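Long-range contacts in inorganic pyrophosphatase (Coxiella burnetii, PDB 3TR4), which probably catalyses the magnesium-dependent hydrolysis of inorganic pyrophosphate to two phosphate ions, working as a homohexamer: residues L7-G11 and V60-L64; K12-D16 and K160-K164; L71-L76 and D104-V110; V89-G93 and Y119-L125. All blocks are in the same frame, centred on the assembly; numbering follows the deposited sequence.

Interaction 1: L7-G11 and V60-L64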
loop_
_atom_site.group_PDB
_atom_site.type_symbol
_atom_site.label_atom_id
_atom_site.label_comp_id
_atom_site.label_asym_id
_atom_site.label_seq_id
_atom_site.Cartn_x
_atom_site.Cartn_y
_atom_site.Cartn_z
ATOM N N LEU B 7 2.089 0.543 -33.851
ATOM C CA LEU B 7 2.393 -0.873 -34.010
ATOM C C LEU B 7 3.695 -1.239 -33.306
ATOM O O LEU B 7 4.777 -0.843 -33.736
ATOM C CB LEU B 7 2.487 -1.240 -35.492
ATOM C CG LEU B 7 1.260 -0.920 -36.345
ATOM C CD1 LEU B 7 1.462 -1.417 -37.767
ATOM C CD2 LEU B 7 0.012 -1.531 -35.731
ATOM N N VAL B 8 3.583 -2.002 -32.227
ATOM C CA VAL B 8 4.750 -2.415 -31.461
ATOM C C VAL B 8 5.223 -3.794 -31.906
ATOM O O VAL B 8 4.486 -4.773 -31.803
ATOM C CB VAL B 8 4.441 -2.443 -29.956
ATOM C CG1 VAL B 8 5.669 -2.870 -29.173
ATOM C CG2 VAL B 8 3.956 -1.080 -29.494
ATOM N N SER B 9 6.453 -3.867 -32.400
ATOM C CA SER B 9 7.010 -5.133 -32.866
ATOM C C SER B 9 7.244 -6.102 -31.710
ATOM O O SER B 9 7.368 -5.694 -30.551
ATOM C CB SER B 9 8.322 -4.908 -33.620
ATOM O OG SER B 9 9.433 -4.926 -32.737
ATOM N N ALA B 10 7.310 -7.389 -32.035
ATOM C CA ALA B 10 7.549 -8.424 -31.041
ATOM C C ALA B 10 8.945 -8.308 -30.437
ATOM O O ALA B 10 9.212 -8.836 -29.358
ATOM C CB ALA B 10 7.350 -9.799 -31.655
ATOM N N GLY B 11 9.835 -7.614 -31.138
ATOM C CA GLY B 11 11.205 -7.467 -30.681
ATOM C C GLY B 11 12.192 -8.207 -31.566
ATOM O O GLY B 11 11.879 -8.551 -32.709
ATOM N N VAL B 60 3.267 -10.631 -25.711
ATOM C CA VAL B 60 4.174 -10.118 -26.732
ATOM C C VAL B 60 3.355 -9.494 -27.853
ATOM O O VAL B 60 2.561 -10.183 -28.490
ATOM C CB VAL B 60 5.041 -11.244 -27.339
ATOM C CG1 VAL B 60 6.099 -10.666 -28.278
ATOM C CG2 VAL B 60 5.687 -12.065 -26.243
ATOM N N PRO B 61 3.547 -8.190 -28.105
ATOM C CA PRO B 61 2.818 -7.518 -29.185
ATOM C C PRO B 61 3.233 -8.093 -30.532
ATOM O O PRO B 61 4.352 -8.589 -30.648
ATOM C CB PRO B 61 3.287 -6.062 -29.083
ATOM C CG PRO B 61 4.033 -5.953 -27.805
ATOM C CD PRO B 61 4.548 -7.310 -27.485
ATOM N N SER B 62 2.355 -8.017 -31.529
ATOM C CA SER B 62 2.655 -8.532 -32.865
ATOM C C SER B 62 2.893 -10.041 -32.873
ATOM O O SER B 62 3.726 -10.545 -33.624
ATOM C CB SER B 62 3.846 -7.800 -33.482
ATOM O OG SER B 62 3.495 -6.471 -33.816
ATOM N N THR B 63 2.156 -10.752 -32.028
ATOM C CA THR B 63 2.172 -12.209 -32.032
ATOM C C THR B 63 0.748 -12.724 -31.923
ATOM O O THR B 63 -0.152 -11.995 -31.507
ATOM C CB THR B 63 2.991 -12.782 -30.860
ATOM O OG1 THR B 63 2.322 -12.507 -29.621
ATOM C CG2 THR B 63 4.380 -12.177 -30.838
ATOM N N LEU B 64 0.554 -13.986 -32.287
ATOM C CA LEU B 64 -0.766 -14.593 -32.258
ATOM C C LEU B 64 -0.675 -16.038 -31.786
ATOM O O LEU B 64 -0.096 -16.888 -32.467
ATOM C CB LEU B 64 -1.405 -14.532 -33.649
ATOM C CG LEU B 64 -2.786 -15.168 -33.801
ATOM C CD1 LEU B 64 -3.791 -14.484 -32.888
ATOM C CD2 LEU B 64 -3.240 -15.106 -35.247
#

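Interaction 2: K12-D16 and K160-K164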
loop_
_atom_site.group_PDB
_atom_site.type_symbol
_atom_site.label_atom_id
_atom_site.label_comp_id
_atom_site.label_asym_id
_atom_site.label_seq_id
_atom_site.Cartn_x
_atom_site.Cartn_y
_atom_site.Cartn_z
ATOM N N LYS B 12 13.382 -8.465 -31.034
ATOM C CA LYS B 12 14.465 -9.052 -31.820
ATOM C C LYS B 12 14.458 -10.580 -31.842
ATOM O O LYS B 12 14.725 -11.190 -32.877
ATOM C CB LYS B 12 15.822 -8.528 -31.337
ATOM C CG LYS B 12 16.006 -7.034 -31.562
ATOM C CD LYS B 12 17.328 -6.522 -31.012
ATOM C CE LYS B 12 17.525 -5.059 -31.377
ATOM N NZ LYS B 12 18.778 -4.489 -30.817
ATOM N N GLY B 13 14.157 -11.198 -30.704
ATOM C CA GLY B 13 14.177 -12.646 -30.613
ATOM C C GLY B 13 13.992 -13.151 -29.196
ATOM O O GLY B 13 13.684 -12.378 -28.292
ATOM N N ILE B 14 14.198 -14.450 -29.006
ATOM C CA ILE B 14 13.893 -15.109 -27.738
ATOM C C ILE B 14 14.744 -14.595 -26.574
ATOM O O ILE B 14 14.380 -14.765 -25.409
ATOM C CB ILE B 14 14.041 -16.643 -27.857
ATOM C CG1 ILE B 14 13.252 -17.350 -26.752
ATOM C CG2 ILE B 14 15.511 -17.042 -27.852
ATOM C CD1 ILE B 14 11.756 -17.061 -26.785
ATOM N N ASP B 15 15.871 -13.961 -26.891
ATOM C CA ASP B 15 16.761 -13.413 -25.869
ATOM C C ASP B 15 16.561 -11.917 -25.673
ATOM O O ASP B 15 17.243 -11.292 -24.862
ATOM C CB ASP B 15 18.223 -13.680 -26.223
ATOM C CG ASP B 15 18.623 -15.122 -25.998
ATOM O OD1 ASP B 15 18.851 -15.838 -26.994
ATOM O OD2 ASP B 15 18.707 -15.539 -24.823
ATOM N N ASP B 16 15.629 -11.341 -26.422
ATOM C CA ASP B 16 15.378 -9.911 -26.341
ATOM C C ASP B 16 14.094 -9.552 -27.069
ATOM O O ASP B 16 14.127 -9.078 -28.207
ATOM C CB ASP B 16 16.552 -9.128 -26.931
ATOM C CG ASP B 16 16.313 -7.632 -26.933
ATOM O OD1 ASP B 16 15.415 -7.169 -26.197
ATOM O OD2 ASP B 16 17.024 -6.920 -27.671
ATOM N N LYS B 160 14.078 -23.562 -22.826
ATOM C CA LYS B 160 14.217 -22.346 -23.621
ATOM C C LYS B 160 13.999 -22.597 -25.113
ATOM O O LYS B 160 13.391 -21.780 -25.801
ATOM C CB LYS B 160 15.594 -21.724 -23.375
ATOM C CG LYS B 160 15.848 -20.389 -24.063
ATOM C CD LYS B 160 17.256 -19.900 -23.729
ATOM C CE LYS B 160 17.694 -18.754 -24.625
ATOM N NZ LYS B 160 16.795 -17.577 -24.486
ATOM N N GLU B 161 14.495 -23.726 -25.607
ATOM C CA GLU B 161 14.304 -24.086 -27.009
ATOM C C GLU B 161 12.822 -24.245 -27.347
ATOM O O GLU B 161 12.376 -23.833 -28.417
ATOM C CB GLU B 161 15.067 -25.368 -27.355
ATOM C CG GLU B 161 14.816 -25.864 -28.771
ATOM C CD GLU B 161 15.130 -24.812 -29.820
ATOM O OE1 GLU B 161 16.124 -24.073 -29.647
ATOM O OE2 GLU B 161 14.376 -24.719 -30.813
ATOM N N ALA B 162 12.064 -24.842 -26.433
ATOM C CA ALA B 162 10.621 -24.966 -26.615
ATOM C C ALA B 162 9.968 -23.588 -26.635
ATOM O O ALA B 162 9.064 -23.334 -27.432
ATOM C CB ALA B 162 10.009 -25.829 -25.526
ATOM N N ALA B 163 10.429 -22.698 -25.762
ATOM C CA ALA B 163 9.869 -21.351 -25.702
ATOM C C ALA B 163 10.111 -20.630 -27.022
ATOM O O ALA B 163 9.231 -19.937 -27.540
ATOM C CB ALA B 163 10.474 -20.568 -24.540
ATOM N N LYS B 164 11.312 -20.809 -27.561
ATOM C CA LYS B 164 11.697 -20.210 -28.832
ATOM C C LYS B 164 10.788 -20.671 -29.969
ATOM O O LYS B 164 10.298 -19.855 -30.751
ATOM C CB LYS B 164 13.152 -20.553 -29.149
ATOM C CG LYS B 164 13.692 -19.934 -30.425
ATOM C CD LYS B 164 15.197 -20.123 -30.503
ATOM C CE LYS B 164 15.791 -19.391 -31.691
ATOM N NZ LYS B 164 17.273 -19.315 -31.596
#

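Interaction 3: L71-L76 and D104-V110. With MN (manganese (II) ion), chain I.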
loop_
_atom_site.group_PDB
_atom_site.type_symbol
_atom_site.label_atom_id
_atom_site.label_comp_id
_atom_site.label_asym_id
_atom_site.label_seq_id
_atom_site.Cartn_x
_atom_site.Cartn_y
_atom_site.Cartn_z
ATOM N N LEU B 71 0.751 -13.944 -27.697
ATOM C CA LEU B 71 1.447 -14.900 -26.840
ATOM C C LEU B 71 1.587 -14.396 -25.400
ATOM O O LEU B 71 2.065 -13.286 -25.175
ATOM C CB LEU B 71 2.831 -15.195 -27.425
ATOM C CG LEU B 71 3.746 -16.134 -26.644
ATOM C CD1 LEU B 71 3.094 -17.487 -26.466
ATOM C CD2 LEU B 71 5.085 -16.272 -27.354
ATOM N N ASP B 72 1.173 -15.220 -24.435
ATOM C CA ASP B 72 1.266 -14.882 -23.012
ATOM C C ASP B 72 2.684 -15.016 -22.487
ATOM O O ASP B 72 3.424 -15.914 -22.888
ATOM C CB ASP B 72 0.399 -15.811 -22.167
ATOM C CG ASP B 72 -1.069 -15.707 -22.491
ATOM O OD1 ASP B 72 -1.496 -14.667 -23.034
ATOM O OD2 ASP B 72 -1.791 -16.675 -22.177
ATOM N N VAL B 73 3.042 -14.148 -21.549
ATOM C CA VAL B 73 4.357 -14.211 -20.930
ATOM C C VAL B 73 4.272 -13.983 -19.427
ATOM O O VAL B 73 3.556 -13.096 -18.961
ATOM C CB VAL B 73 5.308 -13.173 -21.541
ATOM C CG1 VAL B 73 6.681 -13.262 -20.894
ATOM C CG2 VAL B 73 5.405 -13.374 -23.044
ATOM N N LEU B 74 4.994 -14.806 -18.672
ATOM C CA LEU B 74 5.191 -14.578 -17.249
ATOM C C LEU B 74 6.567 -13.951 -17.070
ATOM O O LEU B 74 7.569 -14.497 -17.539
ATOM C CB LEU B 74 5.131 -15.900 -16.492
ATOM C CG LEU B 74 3.845 -16.703 -16.688
ATOM C CD1 LEU B 74 4.005 -18.128 -16.173
ATOM C CD2 LEU B 74 2.689 -16.000 -16.002
ATOM N N VAL B 75 6.628 -12.810 -16.398
ATOM C CA VAL B 75 7.917 -12.153 -16.191
ATOM C C VAL B 75 8.258 -12.038 -14.711
ATOM O O VAL B 75 7.524 -11.421 -13.940
ATOM C CB VAL B 75 7.959 -10.752 -16.826
ATOM C CG1 VAL B 75 9.372 -10.188 -16.747
ATOM C CG2 VAL B 75 7.485 -10.815 -18.274
ATOM N N LEU B 76 9.372 -12.648 -14.317
ATOM C CA LEU B 76 9.862 -12.533 -12.954
ATOM C C LEU B 76 10.746 -11.302 -12.836
ATOM O O LEU B 76 11.643 -11.092 -13.649
ATOM C CB LEU B 76 10.661 -13.774 -12.567
ATOM C CG LEU B 76 9.932 -15.114 -12.668
ATOM C CD1 LEU B 76 10.890 -16.257 -12.371
ATOM C CD2 LEU B 76 8.751 -15.142 -11.719
ATOM N N ASP B 104 -2.948 -22.908 -24.139
ATOM C CA ASP B 104 -2.754 -21.569 -23.595
ATOM C C ASP B 104 -1.466 -21.515 -22.777
ATOM O O ASP B 104 -1.446 -21.006 -21.654
ATOM C CB ASP B 104 -3.950 -21.148 -22.737
ATOM C CG ASP B 104 -3.990 -19.651 -22.487
ATOM O OD1 ASP B 104 -3.603 -18.882 -23.395
ATOM O OD2 ASP B 104 -4.413 -19.245 -21.382
ATOM N N SER B 105 -0.395 -22.048 -23.354
ATOM C CA SER B 105 0.910 -22.048 -22.705
ATOM C C SER B 105 1.422 -20.632 -22.484
ATOM O O SER B 105 0.923 -19.675 -23.078
ATOM C CB SER B 105 1.918 -22.851 -23.522
ATOM O OG SER B 105 1.622 -24.233 -23.458
ATOM N N LYS B 106 2.424 -20.505 -21.625
ATOM C CA LYS B 106 2.948 -19.199 -21.272
ATOM C C LYS B 106 4.469 -19.234 -21.145
ATOM O O LYS B 106 5.028 -20.056 -20.417
ATOM C CB LYS B 106 2.301 -18.718 -19.974
ATOM C CG LYS B 106 0.788 -18.515 -20.099
ATOM C CD LYS B 106 0.097 -18.522 -18.751
ATOM C CE LYS B 106 -1.379 -18.172 -18.892
ATOM N NZ LYS B 106 -2.039 -18.905 -20.007
ATOM N N VAL B 107 5.132 -18.343 -21.870
ATOM C CA VAL B 107 6.581 -18.224 -21.787
ATOM C C VAL B 107 6.979 -17.625 -20.442
ATOM O O VAL B 107 6.344 -16.691 -19.958
ATOM C CB VAL B 107 7.138 -17.353 -22.931
ATOM C CG1 VAL B 107 8.594 -16.997 -22.676
ATOM C CG2 VAL B 107 6.986 -18.075 -24.262
ATOM N N LEU B 108 8.016 -18.185 -19.828
ATOM C CA LEU B 108 8.579 -17.613 -18.611
ATOM C C LEU B 108 9.826 -16.813 -18.971
ATOM O O LEU B 108 10.709 -17.310 -19.673
ATOM C CB LEU B 108 8.930 -18.713 -17.606
ATOM C CG LEU B 108 9.434 -18.224 -16.244
ATOM C CD1 LEU B 108 8.337 -17.472 -15.508
ATOM C CD2 LEU B 108 9.948 -19.381 -15.402
ATOM N N ALA B 109 9.899 -15.574 -18.494
ATOM C CA ALA B 109 11.002 -14.690 -18.857
ATOM C C ALA B 109 11.524 -13.868 -17.684
ATOM O O ALA B 109 10.896 -13.801 -16.625
ATOM C CB ALA B 109 10.584 -13.771 -20.001
ATOM N N VAL B 110 12.686 -13.250 -17.893
ATOM C CA VAL B 110 13.279 -12.303 -16.953
ATOM C C VAL B 110 13.725 -11.081 -17.752
ATOM O O VAL B 110 13.848 -11.157 -18.972
ATOM C CB VAL B 110 14.496 -12.906 -16.221
ATOM C CG1 VAL B 110 14.047 -13.921 -15.173
ATOM C CG2 VAL B 110 15.449 -13.543 -17.217
HETATM MN MN MN I . -3.893 -16.372 -23.337
HETATM O O HOH W 1 -0.339 -17.993 -24.936
HETATM O O HOH W 2 -3.087 -16.299 -25.154
HETATM O O HOH W 3 -4.527 -13.970 -23.528
#

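Interaction 4: V89-G93 and Y119-L125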
loop_
_atom_site.group_PDB
_atom_site.type_symbol
_atom_site.label_atom_id
_atom_site.label_comp_id
_atom_site.label_asym_id
_atom_site.label_seq_id
_atom_site.Cartn_x
_atom_site.Cartn_y
_atom_site.Cartn_z
ATOM N N VAL B 89 12.567 -8.395 -22.409
ATOM C CA VAL B 89 12.818 -9.591 -21.614
ATOM C C VAL B 89 13.517 -10.683 -22.414
ATOM O O VAL B 89 13.650 -10.594 -23.635
ATOM C CB VAL B 89 11.495 -10.160 -21.029
ATOM C CG1 VAL B 89 10.782 -9.105 -20.204
ATOM C CG2 VAL B 89 10.593 -10.661 -22.143
ATOM N N ARG B 90 13.974 -11.710 -21.707
ATOM C CA ARG B 90 14.598 -12.868 -22.329
ATOM C C ARG B 90 13.984 -14.124 -21.722
ATOM O O ARG B 90 13.749 -14.180 -20.515
ATOM C CB ARG B 90 16.115 -12.841 -22.114
ATOM C CG ARG B 90 16.528 -12.660 -20.662
ATOM C CD ARG B 90 18.040 -12.496 -20.515
ATOM N NE ARG B 90 18.428 -12.341 -19.115
ATOM C CZ ARG B 90 18.686 -13.354 -18.295
ATOM N NH1 ARG B 90 18.601 -14.602 -18.735
ATOM N NH2 ARG B 90 19.027 -13.119 -17.035
ATOM N N ALA B 91 13.719 -15.126 -22.553
ATOM C CA ALA B 91 13.030 -16.333 -22.095
ATOM C C ALA B 91 13.934 -17.325 -21.361
ATOM O O ALA B 91 15.121 -17.450 -21.662
ATOM C CB ALA B 91 12.328 -17.021 -23.259
ATOM N N LEU B 92 13.351 -18.027 -20.394
ATOM C CA LEU B 92 14.036 -19.093 -19.678
ATOM C C LEU B 92 13.420 -20.432 -20.049
ATOM O O LEU B 92 14.083 -21.468 -20.039
ATOM C CB LEU B 92 13.902 -18.892 -18.172
ATOM C CG LEU B 92 14.539 -17.646 -17.564
ATOM C CD1 LEU B 92 14.256 -17.605 -16.073
ATOM C CD2 LEU B 92 16.041 -17.629 -17.833
ATOM N N GLY B 93 12.132 -20.408 -20.365
ATOM C CA GLY B 93 11.407 -21.626 -20.653
ATOM C C GLY B 93 9.947 -21.325 -20.899
ATOM O O GLY B 93 9.565 -20.174 -21.111
ATOM N N TYR B 119 19.903 -10.558 -12.130
ATOM C CA TYR B 119 19.426 -11.833 -12.658
ATOM C C TYR B 119 20.328 -12.381 -13.756
ATOM O O TYR B 119 19.969 -13.337 -14.438
ATOM C CB TYR B 119 18.006 -11.695 -13.206
ATOM C CG TYR B 119 16.924 -11.526 -12.164
ATOM C CD1 TYR B 119 17.219 -11.507 -10.806
ATOM C CD2 TYR B 119 15.597 -11.399 -12.545
ATOM C CE1 TYR B 119 16.213 -11.356 -9.861
ATOM C CE2 TYR B 119 14.591 -11.249 -11.615
ATOM C CZ TYR B 119 14.900 -11.225 -10.277
ATOM O OH TYR B 119 13.885 -11.076 -9.359
ATOM N N GLU B 120 21.496 -11.771 -13.923
ATOM C CA GLU B 120 22.412 -12.161 -14.987
ATOM C C GLU B 120 22.747 -13.648 -14.958
ATOM O O GLU B 120 22.906 -14.272 -16.008
ATOM C CB GLU B 120 23.700 -11.340 -14.918
ATOM C CG GLU B 120 24.672 -11.641 -16.041
ATOM C CD GLU B 120 25.832 -10.669 -16.078
ATOM O OE1 GLU B 120 26.115 -10.039 -15.037
ATOM O OE2 GLU B 120 26.456 -10.534 -17.152
ATOM N N ALA B 121 22.849 -14.213 -13.759
ATOM C CA ALA B 121 23.211 -15.619 -13.613
ATOM C C ALA B 121 22.048 -16.556 -13.932
ATOM O O ALA B 121 22.250 -17.753 -14.138
ATOM C CB ALA B 121 23.748 -15.888 -12.211
ATOM N N ILE B 122 20.832 -16.017 -13.973
ATOM C CA ILE B 122 19.657 -16.823 -14.297
ATOM C C ILE B 122 19.537 -17.012 -15.807
ATOM O O ILE B 122 19.231 -16.066 -16.532
ATOM C CB ILE B 122 18.355 -16.180 -13.771
ATOM C CG1 ILE B 122 18.484 -15.829 -12.288
ATOM C CG2 ILE B 122 17.176 -17.112 -13.998
ATOM C CD1 ILE B 122 18.821 -17.011 -11.413
ATOM N N GLN B 123 19.763 -18.236 -16.275
ATOM C CA GLN B 123 19.810 -18.503 -17.709
ATOM C C GLN B 123 18.877 -19.631 -18.156
ATOM O O GLN B 123 18.630 -19.801 -19.347
ATOM C CB GLN B 123 21.246 -18.816 -18.136
ATOM C CG GLN B 123 22.208 -17.643 -17.997
ATOM C CD GLN B 123 21.917 -16.530 -18.990
ATOM O OE1 GLN B 123 21.429 -16.781 -20.092
ATOM N NE2 GLN B 123 22.209 -15.295 -18.601
ATOM N N SER B 124 18.376 -20.407 -17.202
ATOM C CA SER B 124 17.451 -21.492 -17.512
ATOM C C SER B 124 16.540 -21.765 -16.325
ATOM O O SER B 124 16.766 -21.248 -15.231
ATOM C CB SER B 124 18.213 -22.764 -17.894
ATOM O OG SER B 124 18.953 -23.264 -16.794
ATOM N N LEU B 125 15.516 -22.582 -16.543
ATOM C CA LEU B 125 14.557 -22.907 -15.492
ATOM C C LEU B 125 15.214 -23.450 -14.228
ATOM O O LEU B 125 14.731 -23.217 -13.118
ATOM C CB LEU B 125 13.523 -23.908 -16.003
ATOM C CG LEU B 125 12.455 -23.291 -16.897
ATOM C CD1 LEU B 125 11.422 -24.334 -17.284
ATOM C CD2 LEU B 125 11.806 -22.133 -16.167
HETATM O O HOH W 4 15.161 -23.742 -19.362
#

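Interaction 1: L7-G11 and V60-L64
Ala10 lays its methyl group over the loop that follows strand 56-59: its CB lies 3.7 Å from Val60 CG1 and 3.9 Å from Thr63 CG2. A small side chain suits this place, because the backbones come close, with 5.2 Å between the CA atoms of Ala10 and Pro61 and a CA-H...O contact of 3.2 Å from Ala10 CA to Pro61 O. Val8 makes the second patch, its CG1 resting 3.7 Å from Pro61 CG. Polar closure comes from Ser62, whose OG donates to Val8 O at 2.8 Å. Ser62 has left-handed backbone angles (63°, 35°), part of the sharp bend after Pro61. Within the bend, Thr63 OG1 donates to Val60 O at 2.6 Å. The contact thus ties the N-terminal arm to a loop wedged between sheet and helix: Pro61 touches Ile20 of strand 16-23, Val60 and Thr63 pack on Phe167 and Ile171 of helix 160-175, and Val8 reaches Phe40 of a neighbouring subunit.

Interaction 2: K12-D16 and K160-K164
The one charged pair between these segments is a salt bridge in which Lys160 NZ donates to Asp15 OD2 at 2.8 Å. A long lysine chain suits this position, since it must stretch from the first turn of helix 160-175 to the tip of the facing turn; its NZ has a second acceptor in Ala91 O of strand 86-99, and the backbone N of Ala91 satisfies Ile14 O. The type I turn from Gly13 to Asp16 closes with Asp16 N donating to Gly13 O at 2.9 Å, while Asp16 O accepts from Lys12 N at 3.0 Å and from Gly13 N at 3.3 Å. The Asp16 carboxylate forms a salt bridge with Arg88. On the helix, Lys164 N donates to Lys160 O at 2.9 Å. Beneath the salt bridge, Ile14 fills the apolar gap. Its CD1 lies 3.8 Å from Lys164 CA and 4.4 Å from Ala163 CB, the short alanine leaving room for the branched chain, and its CG1 meets Lys164 CB at 4.0 Å. Lys12 and Gly13 together facing Asp16 make a classic beta bulge, here combined with a beta turn that packs against the start of the C-terminal helix.

Interaction 3: L71-L76 and D104-V110
Two carboxylates of like charge, Asp72 and Asp104, stand with OD2 and OD1 respectively only 3.1 Å apart, a closeness made tolerable by the manganese ion they share. Asp72 OD2 binds MN at 2.4 Å and Asp104 OD1 at 2.5 Å, with water 2 at 2.0 Å and water 3 at 2.5 Å from the ion. Lys106 offsets more of the negative charge: its NZ bridges to Asp72 OD2 at 3.1 Å and to Asp104 OD2 at 2.8 Å, and also donates to Asp104 O at 2.7 Å. Water 1 links Asp72 N to Ser105 O, accepting from the first and donating to the second. The ladder is parallel: Val107 N donates to Asp72 O (3.1 Å), Leu74 N to Val107 O (2.7 Å), Ala109 N to Leu74 O (2.7 Å) and Leu76 N to Ala109 O (3.0 Å). Branched Val73 and Val107, with small Ala109, suit one sheet face, Val73 CG1 meeting Ala109 CB at 4.0 Å. On the other, Leu74 CB touches Leu108 CD1 at 3.7 Å, and helix 130-142 packs over both leucines. Tyr57, predicted to bind substrate, lies beside Asp72, and Asp67 completes the protein ligands of the metal. Acidic residues at the mouth of a beta-barrel core, gathered around divalent metal, are the hallmark of the active site of soluble family I pyrophosphatases.

Interaction 4: V89-G93 and Y119-L125
Residues 119-125 form a loop that begins with a type I beta turn and runs past strand 86-99 at a classic beta bulge, where Leu92 and Gly93 both face Leu108. The turn from Tyr119 to Ile122 is closed by Ile122 N donating to Tyr119 O at 2.9 Å. That same Tyr119 O takes a weak bond from Arg90 NH2 at 2.8 Å. Glu120 then offers its carbonyl O to Gln123 NE2 at 2.9 Å, a bond that helps hold the glutamine amide over one face of the Arg90 guanidinium. Ile122 O accepts from Arg90 NH1 at 2.7 Å and NH2 at 3.0 Å, near the plane of the guanidinium, while Ile122 CG2 packs 3.6 Å from Leu92 CD1. Arginine suits the site because its planar donors reach two carbonyls at once, that of Tyr119 only weakly. Leu92 spreads under the next peptide, with CD2 3.5 Å from Gln123 C and 3.7 Å from Ser124 N; the backbone N atoms of Gln123 and Ser124 both donate to the carboxylate of Asp127. Leu125 comes last, its CG 4.2 Å from Gly93 CA; a CB on residue 93 would clash with this leucine, so glycine fits. Water 4 spans the 3.9 Å between Leu92 O and Leu125 N, donating to Leu92 O at 2.6 Å and accepting from Leu125 N at 3.1 Å.

Interaction 3 holds the manganese site, its centre about 3 Å from that of the chain, whereas the other three lie about 13 to 14 Å out. Strand 106-111 joins it to interaction 4, with probable hydrogen bonds from Arg90 N to Val110 O and from Leu108 N to Gly93 O (both 2.8 Å). Interaction 2 touches interaction 4 on strand 86-99, where Ala91 N makes a probable hydrogen bond to Ile14 O at 3.0 Å. Interactions 1 and 2 adjoin along the N-terminal arm. Interaction 1 reaches the segment carrying the metal ligand Asp72 through a probable hydrogen bond between Thr63 OG1 and Leu71 N at 2.9 Å, with the Thr63 side chain about 10 Å from the manganese.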